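PDB 5A07: probable mannosyltransferase KTR4, which belongs to the glycolipid 2-alpha-mannosyltransferase family, its lumenal part here holding guanosine-5'-diphosphate and a manganese ion in a GT-A type fold. Local coordinates for residues B[79-84]-B[387-392]; B[238-243]-B[393-398]; B[274-279]-B[339-344]; B[332-337]-B[356-361]. All coordinates share one frame; numbering follows the deposited sequence.

Contacts 3 and 4 lie on the other side of the chain's centre from contacts 1 and 2, and the two pairs differ in chemistry. Contact 4 is wholly buried; contact 3, beside it and sharing helix 332-344, reaches toward the surface. Contact 3 packs its helices through a tyrosine and a phenylalanine ring, contact 4 through two tyrosines and an arginine, and a probable hydrogen bond between Thr276 OG1 and Tyr337 OH ties them together. Contacts 1 and 2 are partly buried and use successive pieces of the loop after strand 384-386, so irregular backbone, held by hydrogen bonds, waters and a disulfide, does the work there. They touch where Cys390 meets Cys397 and Pro388 meets Arg396.

Contact 1: B[79-84]-B[387-392]; sequences FLLQEI and CPTCPA
Cys387 meets Leu80 through its carbonyl, whose O lies 3.4 Å from Leu80 CD1; its sulfur is committed to a disulfide with Cys401. Pro388 follows and offers ring atom CB, which touches Ile84 CD1 at 3.9 Å, the two side chains crossing at about a right angle. Ile84 starts away from the loop, but its CG1 sits between the backbone N and the carbonyl carbon; this chi1 of 67° turns CG1 toward Thr389 O, and CD1 beyond it meets the proline.

Thr389 buries more surface than any other residue here. Its OG1, anti to the carbonyl carbon (chi1 -67°), donates to Leu80 O at 2.8 Å, in the carbonyl plane and on a lone pair, while CG2 turns to the CG of Glu83. A water accepts from Thr389 N at 3.0 Å and also lies close to the carbonyls of Leu80 and Gln82, bridging the two backbones. Beyond it, Thr389 O receives an almost straight bond from Ile84 N (2.9 Å, 174°). Cys390 points its side chain away, but its carbonyl O comes 3.7 Å from Glu83 CG. Pro391 places CD 3.4 Å from Ile84 O and lies beside the Glu83 carboxylate; a second water links Glu83 OE1 to Ala392 N.

The result is a long loop docked on the chain where it leaves a helix. Residues 79-84 hold the last two residues of helix 65-80 and the chain leaving it, where Arg375 bonds to Gln82 OE1 and Phe79 O. Residues 387-392 run directly on from strand 384-386, an outermost strand of the small antiparallel sheet.

Contact 2: B[238-243]-B[393-398]; sequences YCKINY and DSDRCN
Tyr238 O accepts the shortest hydrogen bond of this contact, from Asn398 N at 2.8 Å, with the donor nearly in line with the C=O bond; the CA of Cys397 adds a CH...O contact to the same oxygen. The motif is a disulfide across a single antiparallel bridge: Cys239 and Cys397 form a non-hydrogen-bonded pair, with the bonds on the flanking residues. The second of these runs from Lys240 N to Arg396 O at 2.9 Å and is almost straight (176°).

Arg396 reaches across to the first segment. Its CG is anti to the backbone N (chi1 -163°), the chain bends at chi3, and the guanidinium lies with one face over Cys239 CB, 3.3 Å from NH1. At the edge, NH1 donates to Lys240 O at 2.9 Å; the oxygen lies in the guanidinium plane, although the donor stands well above the carbonyl plane. NH2 is held by Asp376 O, so a second bond helps fix the group. Before it, Ser394 OG accepts from Arg396 N in an ST turn.

The flanks are looser. Lys240 NZ and Asp395 OD2 are opposite charges 4.2 Å apart, beyond a salt bridge, and Asn398 OD1 comes to the edge of the Tyr238 ring while bonding to Asn400 N. The disulfide and its flanking bonds join the loop after strand 384-386 to the one after strand 236-237, with Cys239 SG and Cys397 SG 2.2 Å apart and a disulfide torsion of 100°.

Contact 3: B[274-279]-B[339-344]; sequences TSTMDF and QYLEEK
Phe279 and Tyr340 make the aromatic heart of this helix pair. Tyr340 holds CG anti to its backbone N (chi1 -167°), which directs CG toward helix 272-282; the ring follows, and CB of Phe279 sits over the centre of one face at 3.8 Å as a CH-pi contact. The Phe279 ring turns its edge to that same ring in an offset edge-to-face pair, centroids 5.3 Å apart and planes at 60°. Phe279 CD1 is the touching atom, 3.6 Å from Tyr340 CG, and the two side chains slide past each other in opposite directions.

Polar atoms also brush the tyrosine, but no hydrogen bond passes between the segments. Ser275 O lies 3.3 Å from Tyr340 CE2, and Tyr340 OH comes equally close to the CB of Asp278, not to its carboxylate.

Charge and aliphatic contact mix around Lys344. Its bent chain lays CE 3.7 Å from Ser275 OG, whose own bond goes to Thr271 O. Lys344 NZ and Asp278 OD2 stand 5.0 Å apart, an attraction that is probably modest.

The axes of the two short segments pass 10.6 Å apart, their directions 131° from each other. Helix 354-365 packs against both, receiving Thr276 on Leu360 and Leu364, Phe279 on Phe365 and Leu341 on Val357.

Contact 4: B[332-337]-B[356-361]; sequences EPYEKY and PVRSLA
Tyr334 reaches from helix 332-344 to Ala361 and Arg358 of the facing helix. From CB the chain runs to CG, which is anti to the backbone N (chi1 -167°), and on into the ring. CD1 and CE1 both lie 3.5 Å from the CB of Ala361, which meets this bond of the ring obliquely. Next, CZ comes within 4.1 Å of Arg358 NH1, and at the tip OH accepts a bond from that nitrogen at 3.0 Å. The bond is bent (136°), yet the oxygen lies in the guanidinium plane. The same hydroxyl also bonds to Ser213 O.

Tyr337, one turn on, meets Ala361 as well, with CD2 3.9 Å from its CB. At the ring edge and in its plane sits Val357 O, 3.7 Å from CE2. Tyr337 OH then reaches Leu360, lying 3.5 Å from CD1 and equally near CB, and finds its polar partner in Thr276. Ala361, with its small CB, is where the two rings close in on the second helix. The axes of the two short segments pass 10.8 Å apart, inclined at 140°, so the helices run roughly antiparallel. The Arg358 side chain lies about 10 Å from the bound guanosine-5'-diphosphate, too far to touch it.

Every touching residue is buried, and the polar tips have partners: the two phenol hydroxyls have theirs, and the Arg358 charge is met by a salt bridge from NH2 to Glu322, with Tyr212 O at NH1. That balance probably stabilises a charged arginine in the interior.

Contact 1: B[79-84]-B[387-392]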
# COMPACT_ATOMS: atom_id res chain seq x y z
N PHE B 79 -11.36 14.15 10.15
CA PHE B 79 -11.83 13.37 9.03
C PHE B 79 -12.55 12.10 9.45
O PHE B 79 -13.60 11.77 8.91
CB PHE B 79 -10.69 13.10 8.02
CG PHE B 79 -10.49 14.22 7.04
CD1 PHE B 79 -10.03 15.43 7.48
CD2 PHE B 79 -10.80 14.08 5.70
CE1 PHE B 79 -9.95 16.53 6.63
CE2 PHE B 79 -10.64 15.14 4.81
CZ PHE B 79 -10.23 16.37 5.30
N LEU B 80 -11.95 11.36 10.36
CA LEU B 80 -12.50 10.06 10.75
C LEU B 80 -13.83 10.17 11.47
O LEU B 80 -14.69 9.28 11.31
CB LEU B 80 -11.50 9.27 11.56
CG LEU B 80 -10.55 8.38 10.79
CD1 LEU B 80 -11.26 7.15 10.19
CD2 LEU B 80 -9.83 9.11 9.66
N LEU B 81 -14.06 11.27 12.17
CA LEU B 81 -15.37 11.54 12.80
C LEU B 81 -16.35 12.20 11.94
O LEU B 81 -17.51 12.29 12.29
CB LEU B 81 -15.26 12.28 14.15
CG LEU B 81 -14.33 11.67 15.17
CD1 LEU B 81 -14.36 12.53 16.45
CD2 LEU B 81 -14.65 10.21 15.47
N GLN B 82 -16.02 12.49 10.69
CA GLN B 82 -17.05 13.03 9.73
C GLN B 82 -17.92 11.88 9.27
O GLN B 82 -17.43 10.80 8.90
CB GLN B 82 -16.31 13.65 8.54
CG GLN B 82 -17.11 14.18 7.38
CD GLN B 82 -16.19 14.63 6.18
OE1 GLN B 82 -14.95 14.83 6.29
NE2 GLN B 82 -16.79 14.72 5.02
N GLU B 83 -19.23 12.09 9.27
CA GLU B 83 -20.16 11.10 8.74
C GLU B 83 -19.96 10.94 7.23
O GLU B 83 -20.08 11.91 6.51
CB GLU B 83 -21.62 11.51 8.99
CG GLU B 83 -21.92 11.47 10.46
CD GLU B 83 -23.32 12.04 10.77
OE1 GLU B 83 -24.14 12.21 9.87
OE2 GLU B 83 -23.57 12.35 11.91
N ILE B 84 -19.65 9.75 6.77
CA ILE B 84 -19.57 9.47 5.35
C ILE B 84 -20.35 8.21 5.02
O ILE B 84 -20.78 7.48 5.90
CB ILE B 84 -18.10 9.28 4.90
CG1 ILE B 84 -17.50 8.02 5.54
CG2 ILE B 84 -17.27 10.47 5.29
CD1 ILE B 84 -16.11 7.67 5.01
N CYS B 387 -11.38 3.13 10.67
CA CYS B 387 -12.75 2.89 11.12
C CYS B 387 -13.57 4.17 10.95
O CYS B 387 -13.46 5.07 11.78
CB CYS B 387 -12.75 2.46 12.59
SG CYS B 387 -14.44 1.97 13.08
N PRO B 388 -14.33 4.29 9.83
CA PRO B 388 -15.00 5.56 9.57
C PRO B 388 -16.29 5.71 10.39
O PRO B 388 -16.71 4.75 11.08
CB PRO B 388 -15.36 5.46 8.08
CG PRO B 388 -15.53 3.97 7.84
CD PRO B 388 -14.52 3.32 8.71
N THR B 389 -16.93 6.87 10.23
CA THR B 389 -18.14 7.19 10.92
C THR B 389 -19.31 7.20 9.92
O THR B 389 -19.17 7.73 8.81
CB THR B 389 -18.00 8.57 11.57
OG1 THR B 389 -17.02 8.53 12.61
CG2 THR B 389 -19.35 9.05 12.15
N CYS B 390 -20.42 6.55 10.30
CA CYS B 390 -21.65 6.50 9.52
C CYS B 390 -22.67 7.55 10.02
O CYS B 390 -22.60 7.94 11.19
CB CYS B 390 -22.34 5.13 9.72
SG CYS B 390 -21.28 3.81 9.13
N PRO B 391 -23.62 7.92 9.18
CA PRO B 391 -24.80 8.68 9.65
C PRO B 391 -25.56 7.89 10.66
O PRO B 391 -25.52 6.66 10.67
CB PRO B 391 -25.65 8.86 8.37
CG PRO B 391 -24.70 8.69 7.23
CD PRO B 391 -23.69 7.68 7.72
N ALA B 392 -26.25 8.59 11.55
CA ALA B 392 -26.97 7.94 12.69
C ALA B 392 -27.94 6.86 12.28
O ALA B 392 -28.07 5.86 12.99
CB ALA B 392 -27.69 8.99 13.57
O HOH W 1 -15.47 8.93 8.70
O HOH W 2 -26.62 11.46 10.96

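Contact 2: B[238-243]-B[393-398]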
# COMPACT_ATOMS: atom_id res chain seq x y z
N TYR B 238 -14.99 -4.05 8.02
CA TYR B 238 -16.09 -3.66 8.94
C TYR B 238 -17.29 -3.05 8.29
O TYR B 238 -18.33 -3.00 8.98
CB TYR B 238 -15.60 -2.66 10.02
CG TYR B 238 -14.47 -3.19 10.85
CD1 TYR B 238 -14.68 -4.28 11.76
CD2 TYR B 238 -13.21 -2.66 10.79
CE1 TYR B 238 -13.61 -4.84 12.50
CE2 TYR B 238 -12.17 -3.20 11.55
CZ TYR B 238 -12.41 -4.27 12.41
OH TYR B 238 -11.35 -4.76 13.10
N CYS B 239 -17.21 -2.64 7.02
CA CYS B 239 -18.25 -1.84 6.45
C CYS B 239 -18.65 -2.31 5.09
O CYS B 239 -17.81 -2.62 4.25
CB CYS B 239 -17.79 -0.37 6.35
SG CYS B 239 -17.15 0.33 7.88
N LYS B 240 -19.94 -2.28 4.84
CA LYS B 240 -20.45 -2.70 3.56
C LYS B 240 -20.07 -1.73 2.43
O LYS B 240 -20.26 -0.53 2.54
CB LYS B 240 -21.96 -2.79 3.61
CG LYS B 240 -22.41 -4.02 4.38
CD LYS B 240 -23.83 -4.43 4.07
CE LYS B 240 -24.43 -5.14 5.29
NZ LYS B 240 -25.13 -4.11 6.08
N ILE B 241 -19.66 -2.32 1.33
CA ILE B 241 -19.28 -1.60 0.14
C ILE B 241 -20.21 -2.01 -0.97
O ILE B 241 -20.15 -3.15 -1.44
CB ILE B 241 -17.83 -1.88 -0.25
CG1 ILE B 241 -16.93 -1.48 0.90
CG2 ILE B 241 -17.46 -1.16 -1.58
CD1 ILE B 241 -16.83 0.04 1.12
N ASN B 242 -21.07 -1.08 -1.39
CA ASN B 242 -22.16 -1.36 -2.31
C ASN B 242 -22.00 -0.80 -3.76
O ASN B 242 -22.97 -0.57 -4.46
CB ASN B 242 -23.46 -0.86 -1.69
CG ASN B 242 -23.88 -1.75 -0.56
OD1 ASN B 242 -23.91 -2.95 -0.69
ND2 ASN B 242 -24.21 -1.17 0.54
N TYR B 243 -20.78 -0.60 -4.17
CA TYR B 243 -20.41 -0.25 -5.52
C TYR B 243 -19.23 -1.08 -5.90
O TYR B 243 -18.46 -1.51 -5.04
CB TYR B 243 -20.09 1.24 -5.67
CG TYR B 243 -18.96 1.74 -4.79
CD1 TYR B 243 -19.19 2.07 -3.49
CD2 TYR B 243 -17.66 1.81 -5.28
CE1 TYR B 243 -18.17 2.49 -2.67
CE2 TYR B 243 -16.64 2.22 -4.49
CZ TYR B 243 -16.90 2.57 -3.18
OH TYR B 243 -15.91 2.98 -2.37
N ASP B 393 -28.61 6.95 11.17
CA ASP B 393 -29.49 5.80 11.01
C ASP B 393 -29.02 4.74 10.01
O ASP B 393 -29.82 4.03 9.42
CB ASP B 393 -30.96 6.24 10.92
CG ASP B 393 -31.57 6.56 12.37
OD1 ASP B 393 -31.37 5.75 13.34
OD2 ASP B 393 -32.20 7.63 12.55
N SER B 394 -27.70 4.59 9.91
CA SER B 394 -27.12 3.73 8.90
C SER B 394 -26.66 2.49 9.58
O SER B 394 -26.05 2.51 10.62
CB SER B 394 -25.90 4.40 8.28
OG SER B 394 -25.09 3.48 7.60
N ASP B 395 -26.83 1.39 8.89
CA ASP B 395 -26.27 0.14 9.34
C ASP B 395 -25.06 -0.28 8.42
O ASP B 395 -24.75 -1.46 8.30
CB ASP B 395 -27.41 -0.90 9.26
CG ASP B 395 -27.90 -1.10 7.81
OD1 ASP B 395 -27.65 -0.22 6.92
OD2 ASP B 395 -28.53 -2.12 7.55
N ARG B 396 -24.43 0.67 7.74
CA ARG B 396 -23.38 0.30 6.79
C ARG B 396 -22.19 -0.41 7.48
O ARG B 396 -21.66 -1.39 6.94
CB ARG B 396 -22.95 1.49 5.95
CG ARG B 396 -22.18 1.12 4.71
CD ARG B 396 -21.58 2.39 4.06
NE ARG B 396 -20.46 2.98 4.79
CZ ARG B 396 -19.17 2.62 4.67
NH1 ARG B 396 -18.79 1.64 3.87
NH2 ARG B 396 -18.23 3.26 5.35
N CYS B 397 -21.78 0.02 8.66
CA CYS B 397 -20.68 -0.64 9.34
C CYS B 397 -21.23 -1.56 10.40
O CYS B 397 -22.30 -1.30 10.97
CB CYS B 397 -19.70 0.38 9.96
SG CYS B 397 -18.87 1.41 8.64
N ASN B 398 -20.46 -2.57 10.74
CA ASN B 398 -21.02 -3.62 11.65
C ASN B 398 -20.81 -3.36 13.10
O ASN B 398 -21.23 -4.18 13.90
CB ASN B 398 -20.50 -5.00 11.31
CG ASN B 398 -19.01 -5.15 11.49
OD1 ASN B 398 -18.35 -4.43 12.20
ND2 ASN B 398 -18.48 -6.10 10.81

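Contact 3: B[274-279]-B[339-344]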
# COMPACT_ATOMS: atom_id res chain seq x y z
N THR B 274 18.22 7.74 -0.86
CA THR B 274 19.42 8.30 -1.56
C THR B 274 19.60 7.61 -2.88
O THR B 274 19.84 8.25 -3.89
CB THR B 274 20.69 8.25 -0.68
OG1 THR B 274 20.86 6.94 -0.14
CG2 THR B 274 20.48 9.11 0.55
N SER B 275 19.36 6.29 -2.93
CA SER B 275 19.40 5.61 -4.22
C SER B 275 18.30 6.05 -5.16
O SER B 275 18.48 6.16 -6.37
CB SER B 275 19.32 4.08 -4.07
OG SER B 275 20.32 3.62 -3.20
N THR B 276 17.11 6.28 -4.60
CA THR B 276 16.00 6.67 -5.42
C THR B 276 16.24 8.08 -5.98
O THR B 276 15.91 8.35 -7.13
CB THR B 276 14.71 6.64 -4.59
OG1 THR B 276 14.38 5.31 -4.15
CG2 THR B 276 13.55 7.21 -5.39
N MET B 277 16.88 8.95 -5.19
CA MET B 277 17.25 10.30 -5.73
C MET B 277 18.29 10.20 -6.87
O MET B 277 18.16 10.92 -7.88
CB MET B 277 17.76 11.20 -4.61
CG MET B 277 16.63 11.64 -3.69
SD MET B 277 15.33 12.54 -4.49
CE MET B 277 14.10 11.27 -4.88
N ASP B 278 19.25 9.28 -6.75
CA ASP B 278 20.21 9.04 -7.85
C ASP B 278 19.44 8.59 -9.06
O ASP B 278 19.65 9.10 -10.14
CB ASP B 278 21.25 7.96 -7.50
CG ASP B 278 22.27 8.42 -6.46
OD1 ASP B 278 22.45 9.63 -6.30
OD2 ASP B 278 22.85 7.57 -5.75
N PHE B 279 18.47 7.68 -8.90
CA PHE B 279 17.72 7.26 -10.08
C PHE B 279 16.96 8.41 -10.72
O PHE B 279 16.91 8.54 -11.94
CB PHE B 279 16.72 6.12 -9.69
CG PHE B 279 15.78 5.73 -10.77
CD1 PHE B 279 16.16 4.80 -11.73
CD2 PHE B 279 14.51 6.20 -10.79
CE1 PHE B 279 15.27 4.44 -12.75
CE2 PHE B 279 13.62 5.85 -11.79
CZ PHE B 279 13.99 4.93 -12.74
N GLN B 339 14.19 -2.28 -11.66
CA GLN B 339 15.53 -2.72 -12.13
C GLN B 339 16.70 -2.03 -11.41
O GLN B 339 17.64 -2.70 -10.91
CB GLN B 339 15.67 -2.55 -13.63
CG GLN B 339 16.88 -3.33 -14.19
CD GLN B 339 17.16 -4.73 -13.51
OE1 GLN B 339 16.32 -5.65 -13.54
NE2 GLN B 339 18.35 -4.87 -12.86
N TYR B 340 16.58 -0.73 -11.23
CA TYR B 340 17.58 0.03 -10.50
C TYR B 340 17.72 -0.45 -9.07
O TYR B 340 18.84 -0.70 -8.55
CB TYR B 340 17.21 1.54 -10.54
CG TYR B 340 18.33 2.46 -10.09
CD1 TYR B 340 19.27 2.97 -10.99
CD2 TYR B 340 18.43 2.82 -8.76
CE1 TYR B 340 20.26 3.83 -10.56
CE2 TYR B 340 19.45 3.66 -8.32
CZ TYR B 340 20.36 4.16 -9.24
OH TYR B 340 21.36 4.98 -8.81
N LEU B 341 16.57 -0.63 -8.41
CA LEU B 341 16.68 -1.12 -7.04
C LEU B 341 17.25 -2.56 -6.99
O LEU B 341 17.90 -2.92 -6.01
CB LEU B 341 15.29 -1.07 -6.34
CG LEU B 341 14.65 0.33 -6.25
CD1 LEU B 341 13.27 0.25 -5.57
CD2 LEU B 341 15.54 1.31 -5.51
N GLU B 342 16.88 -3.38 -7.95
CA GLU B 342 17.38 -4.78 -8.03
C GLU B 342 18.93 -4.74 -8.06
O GLU B 342 19.57 -5.39 -7.25
CB GLU B 342 16.82 -5.48 -9.27
CG GLU B 342 17.34 -6.90 -9.53
CD GLU B 342 16.94 -7.94 -8.48
OE1 GLU B 342 16.28 -7.62 -7.45
OE2 GLU B 342 17.25 -9.14 -8.66
N GLU B 343 19.48 -3.86 -8.89
CA GLU B 343 20.94 -3.68 -9.02
C GLU B 343 21.61 -3.22 -7.77
O GLU B 343 22.64 -3.70 -7.44
CB GLU B 343 21.29 -2.73 -10.15
CG GLU B 343 21.22 -3.39 -11.51
CD GLU B 343 20.94 -2.44 -12.70
OE1 GLU B 343 21.12 -1.20 -12.57
OE2 GLU B 343 20.54 -2.96 -13.78
N LYS B 344 20.97 -2.35 -6.98
CA LYS B 344 21.52 -1.96 -5.69
C LYS B 344 21.55 -3.03 -4.66
O LYS B 344 22.33 -2.93 -3.73
CB LYS B 344 20.69 -0.82 -5.03
CG LYS B 344 20.49 0.44 -5.86
CD LYS B 344 21.79 1.09 -6.31
CE LYS B 344 22.64 1.51 -5.15
NZ LYS B 344 23.49 2.65 -5.64

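Contact 4: B[332-337]-B[356-361]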
# COMPACT_ATOMS: atom_id res chain seq x y z
N GLU B 332 6.89 2.15 -17.89
CA GLU B 332 8.35 2.24 -17.98
C GLU B 332 8.97 2.80 -16.75
O GLU B 332 9.92 2.24 -16.21
CB GLU B 332 8.76 3.05 -19.22
CG GLU B 332 10.29 3.20 -19.29
CD GLU B 332 10.74 4.17 -20.39
OE1 GLU B 332 10.04 4.33 -21.39
OE2 GLU B 332 11.78 4.83 -20.20
N PRO B 333 8.40 3.87 -16.16
CA PRO B 333 9.07 4.40 -14.99
C PRO B 333 9.15 3.42 -13.81
O PRO B 333 10.18 3.31 -13.13
CB PRO B 333 8.23 5.62 -14.62
CG PRO B 333 7.44 5.95 -15.82
CD PRO B 333 7.26 4.69 -16.58
N TYR B 334 8.04 2.71 -13.57
CA TYR B 334 8.00 1.75 -12.44
C TYR B 334 8.98 0.62 -12.71
O TYR B 334 9.79 0.26 -11.86
CB TYR B 334 6.59 1.17 -12.22
CG TYR B 334 6.52 0.46 -10.91
CD1 TYR B 334 6.20 1.15 -9.75
CD2 TYR B 334 6.79 -0.91 -10.79
CE1 TYR B 334 6.15 0.51 -8.50
CE2 TYR B 334 6.75 -1.54 -9.57
CZ TYR B 334 6.45 -0.85 -8.42
OH TYR B 334 6.40 -1.47 -7.20
N GLU B 335 8.91 0.04 -13.89
CA GLU B 335 9.80 -1.11 -14.21
C GLU B 335 11.29 -0.75 -14.19
O GLU B 335 12.14 -1.50 -13.66
CB GLU B 335 9.43 -1.67 -15.56
CG GLU B 335 8.00 -2.21 -15.64
CD GLU B 335 7.86 -3.59 -15.02
OE1 GLU B 335 8.38 -3.82 -13.89
OE2 GLU B 335 7.23 -4.46 -15.69
N LYS B 336 11.62 0.46 -14.67
CA LYS B 336 13.02 0.91 -14.63
C LYS B 336 13.48 1.16 -13.23
O LYS B 336 14.64 0.84 -12.82
CB LYS B 336 13.15 2.19 -15.45
CG LYS B 336 12.87 1.97 -16.92
CD LYS B 336 14.08 1.34 -17.61
CE LYS B 336 13.90 1.50 -19.13
NZ LYS B 336 14.70 0.48 -19.85
N TYR B 337 12.56 1.72 -12.43
CA TYR B 337 12.93 1.93 -11.05
C TYR B 337 13.18 0.60 -10.38
O TYR B 337 14.11 0.45 -9.57
CB TYR B 337 11.79 2.77 -10.36
CG TYR B 337 11.94 3.04 -8.92
CD1 TYR B 337 13.08 3.60 -8.41
CD2 TYR B 337 10.85 2.86 -8.03
CE1 TYR B 337 13.18 3.90 -7.06
CE2 TYR B 337 10.95 3.12 -6.68
CZ TYR B 337 12.10 3.69 -6.20
OH TYR B 337 12.20 3.95 -4.88
N PRO B 356 7.29 0.95 1.17
CA PRO B 356 8.01 2.18 0.77
C PRO B 356 8.40 2.25 -0.68
O PRO B 356 8.38 3.31 -1.29
CB PRO B 356 9.23 2.22 1.74
CG PRO B 356 9.38 0.79 2.23
CD PRO B 356 7.99 0.22 2.25
N VAL B 357 8.78 1.12 -1.26
CA VAL B 357 9.12 1.07 -2.66
C VAL B 357 7.98 1.41 -3.56
O VAL B 357 8.10 2.25 -4.48
CB VAL B 357 9.71 -0.31 -3.01
CG1 VAL B 357 9.86 -0.52 -4.52
CG2 VAL B 357 11.03 -0.51 -2.28
N ARG B 358 6.84 0.75 -3.36
CA ARG B 358 5.63 1.10 -4.15
C ARG B 358 5.26 2.58 -3.96
O ARG B 358 4.88 3.26 -4.94
CB ARG B 358 4.44 0.21 -3.67
CG ARG B 358 3.12 0.49 -4.35
CD ARG B 358 2.83 -0.54 -5.39
NE ARG B 358 2.48 -1.83 -4.78
CZ ARG B 358 3.18 -2.95 -4.93
NH1 ARG B 358 4.27 -2.99 -5.73
NH2 ARG B 358 2.74 -4.06 -4.35
N SER B 359 5.37 3.05 -2.73
CA SER B 359 4.91 4.40 -2.33
C SER B 359 5.83 5.49 -2.94
O SER B 359 5.32 6.49 -3.43
CB SER B 359 4.89 4.56 -0.82
OG SER B 359 3.96 3.66 -0.24
N LEU B 360 7.12 5.22 -3.00
CA LEU B 360 8.05 6.19 -3.66
C LEU B 360 7.78 6.33 -5.13
O LEU B 360 7.70 7.43 -5.67
CB LEU B 360 9.54 5.79 -3.43
CG LEU B 360 9.98 6.03 -2.04
CD1 LEU B 360 11.29 5.29 -1.74
CD2 LEU B 360 10.22 7.50 -1.79
N ALA B 361 7.54 5.20 -5.78
CA ALA B 361 7.20 5.20 -7.17
C ALA B 361 5.89 5.95 -7.43
O ALA B 361 5.80 6.73 -8.39
CB ALA B 361 7.10 3.82 -7.73